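Local coordinates for protein CSE1 (Thermus thermophilus, PDB 4AN8) that is a subunit of the type I-E CRISPR Cascade ribonucleoprotein complex, in which it takes part in selecting foreign DNA during bacterial adaptive immunity, at residues 181-185 and 244-250. Residues are numbered along the deposited sequence; the frame is centred on the assembly and turned at random.
Sequences AKDAP and VYTWPAR. With ACT (acetate ion), chain D.
Pro185 packs on Trp247 and Val244, and with Arg250, which binds Lys182, it carries most of this contact within the Cse1 fold. One segment runs from the end of strand 178-181 into the loop after it. The other runs from the end of helix 241-245, through an inverse gamma turn centred on Pro248, to Arg250. At one end the contact is apolar. The ring of Pro185 packs against both Trp247 and Val244. Its CG lies 3.4 Å from Trp247 CB and also touches Trp247 CG. The proline ring approaches the indole obliquely. Pro185 CB rests on Val244 CG1. In the middle, Ala184 CB and Ala249 CB meet methyl to methyl at 3.6 Å. Strand 261-273 packs on the second segment through Val270, which touches Trp247 and Pro248.

At the other end the contact is polar. The Arg250 chain bends at chi2 (-75°), and its guanidinium grips one carbonyl oxygen end-on. Arg250 NH2 and NH1 both donate to Lys182 O, at 2.9 and 3.0 Å respectively. NH1 also bonds to Ala249 O, approaching from above that carbonyl plane. This bond ties the guanidinium back to its own segment. The backbone N of Arg250 bonds to Gln165 of helix 154-167. An acetate ion, probably from the crystallisation liquor, occupies another part of the guanidinium edge. One acetate oxygen, O, accepts from both NE and NH2 of Arg250. Lys182 O, Ala249 O and this oxygen all lie near the guanidinium plane and together hold its rotation. Ala181 CB sits over the centre of one guanidinium face, 3.4 Å from Arg250 CZ.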
loop_
_atom_site.group_PDB
_atom_site.type_symbol
_atom_site.label_atom_id
_atom_site.label_comp_id
_atom_site.label_asym_id
_atom_site.label_seq_id
_atom_site.Cartn_x
_atom_site.Cartn_y
_atom_site.Cartn_z
ATOM N N ALA A 181 6.545 -1.822 21.491
ATOM C CA ALA A 181 5.858 -0.773 20.753
ATOM C C ALA A 181 4.721 -1.364 19.931
ATOM O O ALA A 181 4.732 -2.549 19.593
ATOM C CB ALA A 181 6.838 -0.056 19.872
ATOM N N LYS A 182 3.739 -0.534 19.618
ATOM C CA LYS A 182 2.616 -0.918 18.769
ATOM C C LYS A 182 2.969 -0.711 17.293
ATOM O O LYS A 182 3.950 -0.041 16.971
ATOM C CB LYS A 182 1.380 -0.073 19.102
ATOM C CG LYS A 182 0.955 -0.132 20.556
ATOM C CD LYS A 182 0.329 -1.471 20.910
ATOM C CE LYS A 182 -0.008 -1.558 22.405
ATOM N NZ LYS A 182 1.220 -1.632 23.272
ATOM N N ASP A 183 2.146 -1.287 16.421
ATOM C CA ASP A 183 2.205 -1.059 14.983
ATOM C C ASP A 183 2.051 0.430 14.671
ATOM O O ASP A 183 1.197 1.119 15.249
ATOM C CB ASP A 183 1.055 -1.782 14.273
ATOM C CG ASP A 183 1.251 -3.278 14.173
ATOM O OD1 ASP A 183 2.335 -3.797 14.504
ATOM O OD2 ASP A 183 0.300 -3.950 13.733
ATOM N N ALA A 184 2.876 0.910 13.758
ATOM C CA ALA A 184 2.653 2.204 13.148
ATOM C C ALA A 184 1.364 2.048 12.364
ATOM O O ALA A 184 0.889 0.914 12.184
ATOM C CB ALA A 184 3.821 2.563 12.246
ATOM N N PRO A 185 0.767 3.165 11.911
ATOM C CA PRO A 185 -0.624 3.103 11.427
ATOM C C PRO A 185 -0.876 2.250 10.190
ATOM O O PRO A 185 -1.962 1.676 10.067
ATOM C CB PRO A 185 -0.964 4.567 11.103
ATOM C CG PRO A 185 -0.007 5.370 11.874
ATOM C CD PRO A 185 1.257 4.551 12.028
ATOM N N VAL A 244 -3.178 10.949 11.203
ATOM C CA VAL A 244 -2.779 9.598 10.854
ATOM C C VAL A 244 -1.719 9.518 9.735
ATOM O O VAL A 244 -0.785 8.760 9.859
ATOM C CB VAL A 244 -3.996 8.710 10.608
ATOM C CG1 VAL A 244 -3.559 7.307 10.141
ATOM C CG2 VAL A 244 -4.785 8.607 11.913
ATOM N N TYR A 245 -1.841 10.329 8.688
ATOM C CA TYR A 245 -0.815 10.417 7.631
ATOM C C TYR A 245 0.569 10.791 8.170
ATOM O O TYR A 245 1.598 10.451 7.583
ATOM C CB TYR A 245 -1.198 11.489 6.602
ATOM C CG TYR A 245 -2.244 11.083 5.578
ATOM C CD1 TYR A 245 -2.850 9.811 5.603
ATOM C CD2 TYR A 245 -2.632 11.977 4.589
ATOM C CE1 TYR A 245 -3.793 9.459 4.654
ATOM C CE2 TYR A 245 -3.573 11.632 3.634
ATOM C CZ TYR A 245 -4.146 10.382 3.663
ATOM O OH TYR A 245 -5.085 10.082 2.708
ATOM N N THR A 246 0.597 11.545 9.261
ATOM C CA THR A 246 1.867 12.012 9.784
ATOM C C THR A 246 2.102 11.511 11.205
ATOM O O THR A 246 2.783 12.146 11.983
ATOM C CB THR A 246 1.924 13.553 9.764
ATOM O OG1 THR A 246 0.914 14.077 10.638
ATOM C CG2 THR A 246 1.720 14.091 8.304
ATOM N N TRP A 247 1.528 10.358 11.527
ATOM C CA TRP A 247 1.625 9.807 12.865
ATOM C C TRP A 247 3.064 9.623 13.381
ATOM O O TRP A 247 3.913 9.037 12.692
ATOM C CB TRP A 247 0.931 8.453 12.884
ATOM C CG TRP A 247 0.672 7.952 14.246
ATOM C CD1 TRP A 247 1.458 7.102 14.973
ATOM C CD2 TRP A 247 -0.448 8.287 15.081
ATOM N NE1 TRP A 247 0.887 6.881 16.212
ATOM C CE2 TRP A 247 -0.285 7.596 16.297
ATOM C CE3 TRP A 247 -1.570 9.107 14.914
ATOM C CZ2 TRP A 247 -1.211 7.688 17.339
ATOM C CZ3 TRP A 247 -2.484 9.204 15.951
ATOM C CH2 TRP A 247 -2.295 8.498 17.152
ATOM N N PRO A 248 3.331 10.066 14.635
ATOM C CA PRO A 248 4.652 9.802 15.223
ATOM C C PRO A 248 4.724 8.444 15.932
ATOM O O PRO A 248 4.538 8.378 17.147
ATOM C CB PRO A 248 4.804 10.940 16.237
ATOM C CG PRO A 248 3.401 11.157 16.727
ATOM C CD PRO A 248 2.485 10.886 15.525
ATOM N N ALA A 249 5.009 7.370 15.191
ATOM C CA ALA A 249 4.932 6.018 15.750
ATOM C C ALA A 249 6.112 5.679 16.657
ATOM O O ALA A 249 5.997 4.844 17.556
ATOM C CB ALA A 249 4.837 5.006 14.648
ATOM N N ARG A 250 7.254 6.305 16.392
ATOM C CA ARG A 250 8.439 6.060 17.176
ATOM C C ARG A 250 9.086 7.390 17.497
ATOM O O ARG A 250 8.909 8.348 16.756
ATOM C CB ARG A 250 9.412 5.183 16.390
ATOM C CG ARG A 250 8.845 3.800 16.010
ATOM C CD ARG A 250 8.796 2.840 17.236
ATOM N NE ARG A 250 8.358 1.506 16.821
ATOM C CZ ARG A 250 7.079 1.159 16.683
ATOM N NH1 ARG A 250 6.108 2.036 16.967
ATOM N NH2 ARG A 250 6.760 -0.065 16.283
HETATM C C ACT D . 10.044 -1.499 16.824
HETATM O O ACT D . 9.472 -0.876 15.880
HETATM O OXT ACT D . 11.056 -0.937 17.336
HETATM C CH3 ACT D . 9.545 -2.842 17.305
#